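Side-chain contacts in homospermidine synthase (Legionella pneumophila subsp. pneumophila str. Philadelphia 1, PDB 2PH5), which binds NAD and probably catalyses the NAD-dependent transfer of an aminobutyl group that builds the polyamine homospermidine: residues A27-I32 with Y59-K64; Q71-V76 with I100-Q105; G360-G365 with T442-L447. All coordinates share one frame; numbering follows the deposited sequence.

Contact 1: A27-I32 with Y59-K64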
loop_
_atom_site.group_PDB
_atom_site.type_symbol
_atom_site.label_atom_id
_atom_site.label_comp_id
_atom_site.label_asym_id
_atom_site.label_seq_id
_atom_site.Cartn_x
_atom_site.Cartn_y
_atom_site.Cartn_z
ATOM N N ALA A 27 15.522 -3.185 -23.610
ATOM C CA ALA A 27 14.220 -3.431 -24.217
ATOM C C ALA A 27 14.088 -2.858 -25.624
ATOM O O ALA A 27 13.175 -3.221 -26.360
ATOM C CB ALA A 27 13.121 -2.877 -23.325
ATOM N N LEU A 28 14.997 -1.961 -25.992
ATOM C CA LEU A 28 14.958 -1.331 -27.304
ATOM C C LEU A 28 15.551 -2.232 -28.383
ATOM O O LEU A 28 15.045 -2.286 -29.500
ATOM C CB LEU A 28 15.740 -0.022 -27.274
ATOM C CG LEU A 28 15.199 1.171 -28.071
ATOM C CD1 LEU A 28 16.320 2.173 -28.268
ATOM C CD2 LEU A 28 14.660 0.740 -29.404
HETATM N N MSE A 29 16.619 -2.940 -28.033
HETATM C CA MSE A 29 17.318 -3.821 -28.962
HETATM C C MSE A 29 16.431 -4.548 -29.963
HETATM O O MSE A 29 16.605 -4.403 -31.175
HETATM C CB MSE A 29 18.147 -4.837 -28.189
HETATM C CG MSE A 29 19.375 -4.246 -27.561
HETATM SE SE MSE A 29 20.660 -3.774 -28.905
HETATM C CE MSE A 29 21.915 -5.220 -28.625
ATOM N N PRO A 30 15.467 -5.342 -29.472
ATOM C CA PRO A 30 14.564 -6.083 -30.352
ATOM C C PRO A 30 13.863 -5.229 -31.411
ATOM O O PRO A 30 13.783 -5.624 -32.575
ATOM C CB PRO A 30 13.573 -6.701 -29.375
ATOM C CG PRO A 30 14.404 -6.914 -28.158
ATOM C CD PRO A 30 15.165 -5.634 -28.060
ATOM N N LEU A 31 13.357 -4.065 -31.011
ATOM C CA LEU A 31 12.638 -3.188 -31.935
ATOM C C LEU A 31 13.513 -2.584 -33.034
ATOM O O LEU A 31 13.033 -2.281 -34.124
ATOM C CB LEU A 31 11.913 -2.065 -31.165
ATOM C CG LEU A 31 10.563 -2.403 -30.512
ATOM C CD1 LEU A 31 10.767 -3.479 -29.475
ATOM C CD2 LEU A 31 9.940 -1.165 -29.867
ATOM N N ILE A 32 14.798 -2.415 -32.755
ATOM C CA ILE A 32 15.700 -1.848 -33.743
ATOM C C ILE A 32 15.973 -2.846 -34.867
ATOM O O ILE A 32 15.977 -2.488 -36.048
ATOM C CB ILE A 32 17.023 -1.451 -33.100
ATOM C CG1 ILE A 32 16.750 -0.536 -31.903
ATOM C CG2 ILE A 32 17.902 -0.757 -34.125
ATOM C CD1 ILE A 32 17.985 -0.165 -31.118
ATOM N N TYR A 59 22.274 -10.597 -29.769
ATOM C CA TYR A 59 22.228 -9.868 -31.027
ATOM C C TYR A 59 23.615 -9.669 -31.622
ATOM O O TYR A 59 23.750 -9.289 -32.787
ATOM C CB TYR A 59 21.533 -8.522 -30.817
ATOM C CG TYR A 59 20.051 -8.663 -30.544
ATOM C CD1 TYR A 59 19.150 -8.898 -31.588
ATOM C CD2 TYR A 59 19.550 -8.598 -29.238
ATOM C CE1 TYR A 59 17.790 -9.067 -31.343
ATOM C CE2 TYR A 59 18.195 -8.766 -28.979
ATOM C CZ TYR A 59 17.321 -9.001 -30.040
ATOM O OH TYR A 59 15.983 -9.191 -29.797
ATOM N N GLY A 60 24.642 -9.934 -30.820
ATOM C CA GLY A 60 26.008 -9.774 -31.289
ATOM C C GLY A 60 26.391 -8.316 -31.477
ATOM O O GLY A 60 27.050 -7.952 -32.453
ATOM N N VAL A 61 25.970 -7.473 -30.542
ATOM C CA VAL A 61 26.278 -6.059 -30.619
ATOM C C VAL A 61 27.397 -5.719 -29.652
ATOM O O VAL A 61 27.366 -6.106 -28.486
ATOM C CB VAL A 61 25.007 -5.205 -30.330
ATOM C CG1 VAL A 61 25.360 -3.738 -30.180
ATOM C CG2 VAL A 61 24.011 -5.382 -31.474
ATOM N N SER A 62 28.400 -5.016 -30.163
ATOM C CA SER A 62 29.554 -4.599 -29.373
ATOM C C SER A 62 29.110 -3.846 -28.115
ATOM O O SER A 62 28.172 -3.055 -28.156
ATOM C CB SER A 62 30.448 -3.704 -30.243
ATOM O OG SER A 62 31.444 -3.055 -29.478
ATOM N N PHE A 63 29.779 -4.101 -26.996
ATOM C CA PHE A 63 29.451 -3.437 -25.731
ATOM C C PHE A 63 30.729 -2.956 -25.058
ATOM O O PHE A 63 31.622 -3.744 -24.749
ATOM C CB PHE A 63 28.694 -4.390 -24.791
ATOM C CG PHE A 63 28.297 -3.765 -23.478
ATOM C CD1 PHE A 63 29.227 -3.593 -22.459
ATOM C CD2 PHE A 63 26.996 -3.321 -23.273
ATOM C CE1 PHE A 63 28.871 -2.986 -21.249
ATOM C CE2 PHE A 63 26.622 -2.709 -22.068
ATOM C CZ PHE A 63 27.564 -2.542 -21.053
ATOM N N LYS A 64 30.804 -1.652 -24.835
ATOM C CA LYS A 64 31.970 -1.051 -24.216
ATOM C C LYS A 64 31.660 -0.574 -22.803
ATOM O O LYS A 64 30.782 0.264 -22.595
ATOM C CB LYS A 64 32.458 0.124 -25.075
ATOM C CG LYS A 64 33.517 0.994 -24.421
ATOM C CD LYS A 64 34.806 0.239 -24.190
ATOM C CE LYS A 64 35.869 1.138 -23.569
ATOM N NZ LYS A 64 37.204 0.469 -23.582
#

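Contact 2: Q71-V76 with I100-Q105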
loop_
_atom_site.group_PDB
_atom_site.type_symbol
_atom_site.label_atom_id
_atom_site.label_comp_id
_atom_site.label_asym_id
_atom_site.label_seq_id
_atom_site.Cartn_x
_atom_site.Cartn_y
_atom_site.Cartn_z
ATOM N N GLN A 71 34.834 15.296 -18.587
ATOM C CA GLN A 71 36.218 15.330 -19.063
ATOM C C GLN A 71 36.560 14.419 -20.255
ATOM O O GLN A 71 37.583 14.629 -20.903
ATOM C CB GLN A 71 37.183 15.004 -17.914
ATOM C CG GLN A 71 37.149 15.953 -16.718
ATOM C CD GLN A 71 35.887 15.816 -15.888
ATOM O OE1 GLN A 71 35.334 14.719 -15.753
ATOM N NE2 GLN A 71 35.433 16.931 -15.309
ATOM N N ASN A 72 35.729 13.416 -20.546
ATOM C CA ASN A 72 36.011 12.503 -21.664
ATOM C C ASN A 72 34.905 12.318 -22.690
ATOM O O ASN A 72 35.127 11.696 -23.727
ATOM C CB ASN A 72 36.386 11.110 -21.148
ATOM C CG ASN A 72 35.211 10.380 -20.505
ATOM O OD1 ASN A 72 34.046 10.654 -20.803
ATOM N ND2 ASN A 72 35.518 9.426 -19.630
ATOM N N TYR A 73 33.719 12.846 -22.420
ATOM C CA TYR A 73 32.616 12.644 -23.352
ATOM C C TYR A 73 32.901 13.144 -24.765
ATOM O O TYR A 73 32.469 12.523 -25.734
ATOM C CB TYR A 73 31.329 13.275 -22.806
ATOM C CG TYR A 73 31.143 14.744 -23.106
ATOM C CD1 TYR A 73 30.476 15.169 -24.260
ATOM C CD2 TYR A 73 31.597 15.710 -22.220
ATOM C CE1 TYR A 73 30.261 16.521 -24.513
ATOM C CE2 TYR A 73 31.390 17.059 -22.462
ATOM C CZ TYR A 73 30.719 17.460 -23.603
ATOM O OH TYR A 73 30.489 18.805 -23.796
ATOM N N LEU A 74 33.624 14.255 -24.889
ATOM C CA LEU A 74 33.929 14.787 -26.212
ATOM C C LEU A 74 34.741 13.820 -27.056
ATOM O O LEU A 74 34.520 13.705 -28.262
ATOM C CB LEU A 74 34.673 16.122 -26.114
ATOM C CG LEU A 74 33.791 17.374 -25.998
ATOM C CD1 LEU A 74 34.654 18.638 -26.043
ATOM C CD2 LEU A 74 32.796 17.395 -27.143
ATOM N N GLU A 75 35.675 13.114 -26.430
ATOM C CA GLU A 75 36.500 12.173 -27.172
ATOM C C GLU A 75 35.869 10.791 -27.286
ATOM O O GLU A 75 35.801 10.228 -28.375
ATOM C CB GLU A 75 37.887 12.061 -26.537
ATOM C CG GLU A 75 38.852 11.192 -27.332
ATOM C CD GLU A 75 40.300 11.379 -26.910
ATOM O OE1 GLU A 75 41.185 10.715 -27.501
ATOM O OE2 GLU A 75 40.558 12.192 -25.992
ATOM N N VAL A 76 35.400 10.250 -26.168
ATOM C CA VAL A 76 34.788 8.926 -26.174
ATOM C C VAL A 76 33.563 8.853 -27.082
ATOM O O VAL A 76 33.484 7.993 -27.960
ATOM C CB VAL A 76 34.371 8.497 -24.752
ATOM C CG1 VAL A 76 33.735 7.126 -24.792
ATOM C CG2 VAL A 76 35.580 8.484 -23.835
ATOM N N ILE A 100 23.595 16.698 -26.941
ATOM C CA ILE A 100 22.874 17.314 -28.051
ATOM C C ILE A 100 23.807 18.179 -28.908
ATOM O O ILE A 100 23.911 17.986 -30.122
ATOM C CB ILE A 100 21.692 18.148 -27.510
ATOM C CG1 ILE A 100 20.602 17.180 -27.015
ATOM C CG2 ILE A 100 21.187 19.133 -28.571
ATOM C CD1 ILE A 100 19.393 17.842 -26.341
ATOM N N ILE A 101 24.493 19.122 -28.271
ATOM C CA ILE A 101 25.434 19.995 -28.962
ATOM C C ILE A 101 26.474 19.157 -29.710
ATOM O O ILE A 101 26.714 19.366 -30.899
ATOM C CB ILE A 101 26.143 20.924 -27.945
ATOM C CG1 ILE A 101 25.141 21.952 -27.420
ATOM C CG2 ILE A 101 27.348 21.596 -28.576
ATOM C CD1 ILE A 101 25.547 22.583 -26.112
ATOM N N LEU A 102 27.077 18.203 -29.010
ATOM C CA LEU A 102 28.081 17.336 -29.608
ATOM C C LEU A 102 27.561 16.659 -30.869
ATOM O O LEU A 102 28.255 16.614 -31.885
ATOM C CB LEU A 102 28.529 16.266 -28.610
ATOM C CG LEU A 102 29.501 15.208 -29.162
ATOM C CD1 LEU A 102 30.770 15.879 -29.697
ATOM C CD2 LEU A 102 29.853 14.216 -28.055
ATOM N N CYS A 103 26.344 16.128 -30.803
ATOM C CA CYS A 103 25.768 15.462 -31.956
ATOM C C CYS A 103 25.665 16.401 -33.141
ATOM O O CYS A 103 25.972 16.020 -34.276
ATOM C CB CYS A 103 24.384 14.906 -31.630
ATOM S SG CYS A 103 24.419 13.354 -30.718
ATOM N N ASN A 104 25.229 17.628 -32.877
ATOM C CA ASN A 104 25.094 18.620 -33.937
ATOM C C ASN A 104 26.438 18.849 -34.623
ATOM O O ASN A 104 26.529 18.856 -35.852
ATOM C CB ASN A 104 24.577 19.942 -33.370
ATOM C CG ASN A 104 24.421 21.004 -34.437
ATOM O OD1 ASN A 104 23.610 20.862 -35.361
ATOM N ND2 ASN A 104 25.201 22.077 -34.322
ATOM N N GLN A 105 27.475 19.033 -33.812
ATOM C CA GLN A 105 28.825 19.259 -34.310
ATOM C C GLN A 105 29.240 18.111 -35.215
ATOM O O GLN A 105 29.900 18.308 -36.234
ATOM C CB GLN A 105 29.807 19.363 -33.132
ATOM C CG GLN A 105 29.548 20.540 -32.191
ATOM C CD GLN A 105 30.368 20.487 -30.899
ATOM O OE1 GLN A 105 30.402 21.460 -30.137
ATOM N NE2 GLN A 105 31.021 19.352 -30.644
#

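Contact 3: G360-G365 with T442-L447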
loop_
_atom_site.group_PDB
_atom_site.type_symbol
_atom_site.label_atom_id
_atom_site.label_comp_id
_atom_site.label_asym_id
_atom_site.label_seq_id
_atom_site.Cartn_x
_atom_site.Cartn_y
_atom_site.Cartn_z
ATOM N N GLY A 360 -2.513 5.954 -20.548
ATOM C CA GLY A 360 -3.330 6.791 -21.401
ATOM C C GLY A 360 -3.608 8.152 -20.799
ATOM O O GLY A 360 -3.093 8.482 -19.731
ATOM N N VAL A 361 -4.424 8.938 -21.493
ATOM C CA VAL A 361 -4.784 10.275 -21.046
ATOM C C VAL A 361 -6.284 10.444 -20.885
ATOM O O VAL A 361 -7.073 10.001 -21.716
ATOM C CB VAL A 361 -4.292 11.355 -22.022
ATOM C CG1 VAL A 361 -2.789 11.513 -21.899
ATOM C CG2 VAL A 361 -4.672 10.975 -23.441
ATOM N N LEU A 362 -6.669 11.104 -19.806
ATOM C CA LEU A 362 -8.066 11.328 -19.516
ATOM C C LEU A 362 -8.394 12.795 -19.718
ATOM O O LEU A 362 -7.800 13.661 -19.071
ATOM C CB LEU A 362 -8.342 10.918 -18.072
ATOM C CG LEU A 362 -9.774 10.941 -17.543
ATOM C CD1 LEU A 362 -10.637 10.027 -18.407
ATOM C CD2 LEU A 362 -9.788 10.484 -16.073
ATOM N N LEU A 363 -9.315 13.083 -20.632
ATOM C CA LEU A 363 -9.730 14.467 -20.870
ATOM C C LEU A 363 -11.109 14.653 -20.255
ATOM O O LEU A 363 -12.032 13.924 -20.597
ATOM C CB LEU A 363 -9.785 14.772 -22.365
ATOM C CG LEU A 363 -8.410 14.921 -23.001
ATOM C CD1 LEU A 363 -7.668 13.588 -22.961
ATOM C CD2 LEU A 363 -8.575 15.394 -24.425
HETATM N N MSE A 364 -11.239 15.611 -19.341
HETATM C CA MSE A 364 -12.513 15.881 -18.668
HETATM C C MSE A 364 -13.042 17.291 -18.954
HETATM O O MSE A 364 -12.262 18.230 -19.121
HETATM C CB MSE A 364 -12.349 15.710 -17.155
HETATM C CG MSE A 364 -11.898 14.323 -16.716
HETATM SE SE MSE A 364 -10.807 14.360 -15.090
HETATM C CE MSE A 364 -9.062 14.491 -15.931
ATOM N N GLY A 365 -14.367 17.429 -19.006
ATOM C CA GLY A 365 -14.978 18.722 -19.264
ATOM C C GLY A 365 -16.019 18.738 -20.373
ATOM O O GLY A 365 -17.027 19.443 -20.278
ATOM N N THR A 442 -17.036 7.764 -20.462
ATOM C CA THR A 442 -17.570 7.308 -19.188
ATOM C C THR A 442 -18.315 8.417 -18.478
ATOM O O THR A 442 -17.966 9.587 -18.602
ATOM C CB THR A 442 -16.477 6.802 -18.233
ATOM O OG1 THR A 442 -17.068 6.527 -16.959
ATOM C CG2 THR A 442 -15.387 7.847 -18.053
ATOM N N ASP A 443 -19.341 8.028 -17.729
ATOM C CA ASP A 443 -20.164 8.960 -16.968
ATOM C C ASP A 443 -19.578 9.174 -15.581
ATOM O O ASP A 443 -20.204 9.783 -14.714
ATOM C CB ASP A 443 -21.601 8.427 -16.839
ATOM C CG ASP A 443 -21.668 7.061 -16.163
ATOM O OD1 ASP A 443 -22.789 6.546 -15.978
ATOM O OD2 ASP A 443 -20.608 6.495 -15.818
ATOM N N TRP A 444 -18.374 8.662 -15.372
ATOM C CA TRP A 444 -17.705 8.798 -14.084
ATOM C C TRP A 444 -17.242 10.229 -13.808
ATOM O O TRP A 444 -16.872 10.960 -14.728
ATOM C CB TRP A 444 -16.470 7.899 -14.043
ATOM C CG TRP A 444 -15.521 8.269 -12.936
ATOM C CD1 TRP A 444 -15.533 7.792 -11.659
ATOM C CD2 TRP A 444 -14.466 9.248 -12.988
ATOM N NE1 TRP A 444 -14.556 8.409 -10.913
ATOM C CE2 TRP A 444 -13.889 9.306 -11.703
ATOM C CE3 TRP A 444 -13.960 10.082 -13.996
ATOM C CZ2 TRP A 444 -12.824 10.166 -11.394
ATOM C CZ3 TRP A 444 -12.898 10.942 -13.687
ATOM C CH2 TRP A 444 -12.346 10.973 -12.395
ATOM N N THR A 445 -17.261 10.617 -12.537
ATOM C CA THR A 445 -16.755 11.917 -12.111
ATOM C C THR A 445 -16.269 11.686 -10.690
ATOM O O THR A 445 -16.700 10.745 -10.036
ATOM C CB THR A 445 -17.829 13.033 -12.068
ATOM O OG1 THR A 445 -18.398 13.089 -10.755
ATOM C CG2 THR A 445 -18.922 12.775 -13.085
ATOM N N PRO A 446 -15.357 12.534 -10.195
ATOM C CA PRO A 446 -14.861 12.349 -8.824
ATOM C C PRO A 446 -15.920 12.658 -7.778
ATOM O O PRO A 446 -15.651 12.619 -6.580
ATOM C CB PRO A 446 -13.676 13.309 -8.750
ATOM C CG PRO A 446 -14.065 14.398 -9.685
ATOM C CD PRO A 446 -14.654 13.643 -10.867
ATOM N N LEU A 447 -17.127 12.951 -8.246
ATOM C CA LEU A 447 -18.228 13.292 -7.354
ATOM C C LEU A 447 -19.176 12.132 -7.049
ATOM O O LEU A 447 -19.899 12.167 -6.054
ATOM C CB LEU A 447 -19.013 14.468 -7.935
ATOM C CG LEU A 447 -19.029 15.764 -7.126
ATOM C CD1 LEU A 447 -17.651 16.095 -6.602
ATOM C CD2 LEU A 447 -19.553 16.892 -8.014
#

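Contact 1: A27-I32 with Y59-K64
The phenol oxygen of Tyr59 lies against the ring of Pro30, with Tyr59 OH 3.2 Å from Pro30 CG and 3.5 Å from Pro30 CA. This is van der Waals contact, the two side chains crossing at about a right angle. Proline suits the place because its compact ring offers a rigid surface, and because it has no N-H to give where helix 23-35 kinks. One side of the tyrosine ring, along CD2 and CE2, meets Met29, whose CB lies 4.0 Å from Tyr59 CE2. Met29, modelled as selenomethionine, leaves the helix with CG beside its backbone N (chi1 -73°). Its chain then bends twice more and ends tip to tip with Val61, Met29 CE being 3.5 Å from Val61 CB. A flexible, unbranched side chain can turn in this way, and the branched valine meets it with a broad apolar tip. Phe33 lies nearly parallel to the Tyr59 ring, while Ile45 and Phe21 also touch Met29. Gly60, whose positive phi favours glycine, ends the tyrosine's helix in a Schellman motif. The packing joins the first helix of a Rossmann-type NAD-binding fold to the turn that leads from helix 55-59 into edge strand 62-65 of its parallel sheet.

Contact 2: Q71-V76 with I100-Q105
Leu102 carries its CG opposite the backbone N (chi1 175°), which sends its fork across to helix 73-76 and divides the two methyls between Leu74 and Tyr73. One branch, CD1, reaches Leu74, with 3.6 Å between Leu102 CD1 and Leu74 CD2. The other goes to Tyr73, Leu102 CD2 being 4.0 Å from Tyr73 CD1. That methyl arrives at the edge of the ring, near its plane, and also lies beside the tyrosine carbonyl, 3.9 Å from Tyr73 O. Tyr73 turns its ring this way by holding CG between the backbone N and the carbonyl carbon (chi1 85°), so that the tyrosine and leucine side chains run side by side but point opposite ways. Leu74 helps to shape the same surface from within its own helix: its CG stands 3.8 Å above one face of the Tyr73 ring, toward the rim. Leucine at position 102 fits because a forked side chain can serve both neighbours at once. Gln105, one turn further along, touches Leu74 loosely at the exposed margin, where an amide can remain near solvent. Tyr73 also meets Trp118 and Ile68, the latter an NAD-binding residue. Helix 73-76 belongs to the connection between strands 62-65 and 86-89, and helix 96-106 to the next one, between 86-89 and 109-112; Ile100 and Cys103 of that longer helix pack on Tyr110 of strand 109-112.

Contact 3: G360-G365 with T442-L447
Apolar packing carries this contact, and both close approaches from the strand fall on one corner of the Trp444 indole. Leu362 crosses the tryptophan at about a right angle, its CD2 coming obliquely to within 3.9 Å of Trp444 CZ3. Its CG is anti to the backbone N (chi1 -175°), which carries the methyl pair out from the strand toward the loop. Met364, modelled as selenomethionine, approaches the same carbon from near the ring plane; the distance of 4.2 Å from Met364 SE to Trp444 CZ3 makes this a loose contact at the ring edge. Two long, apolar side chains two residues apart on one strand thus present a joint surface, and the wide indole is large enough to meet both.

Contacts with rings and flat groups extend the cluster. Pro446 N stands 3.6 Å above one face of the Trp444 ring, toward its rim, and Trp279 meets the same indole with its plane tilted by about 30°.

A polar interaction within the loop shapes it. Trp444 N donates to Thr442 OG1 over 3.0 Å, with an N-H...O angle of 153°. This is an ST turn: the threonine hydroxyl oxygen accepts from the amide two residues on and bends the chain just after strand 436-442.

Strand 352-364 lies inside the mixed sheet, bonded to strands 202-213 and 370-378. Val361 and Leu363 pack on helix 158-176, whereas Leu362 and Met364 serve the loop, and the small Ala370 is touched by both Met364 and Thr442. Gly365 then adopts backbone angles that call for glycine. A central strand packed between a helix and a covering loop is here part of the alpha-beta architecture of the saccharopine dehydrogenase-type C-terminal domain, away from the known NAD-binding residues.

Overall arrangement
The three contacts follow one another along the chain, each closing before the next opens. Contacts 1 and 2 share the NAD-binding, Rossmann-type region with its parallel sheet; their centres are about 22 Å apart, their nearest atoms about 6 Å, and strand 62-65 of contact 1 is followed directly in the chain by helix 73-76 of contact 2. Contact 3 belongs to the mixed sheet, on the other side of the chain's centre, with its own centre about 40 Å from that of contact 1 and about 45 Å from that of contact 2. The first two are therefore packing within the nucleotide-binding part, while the third packs a late loop onto the mixed-sheet part.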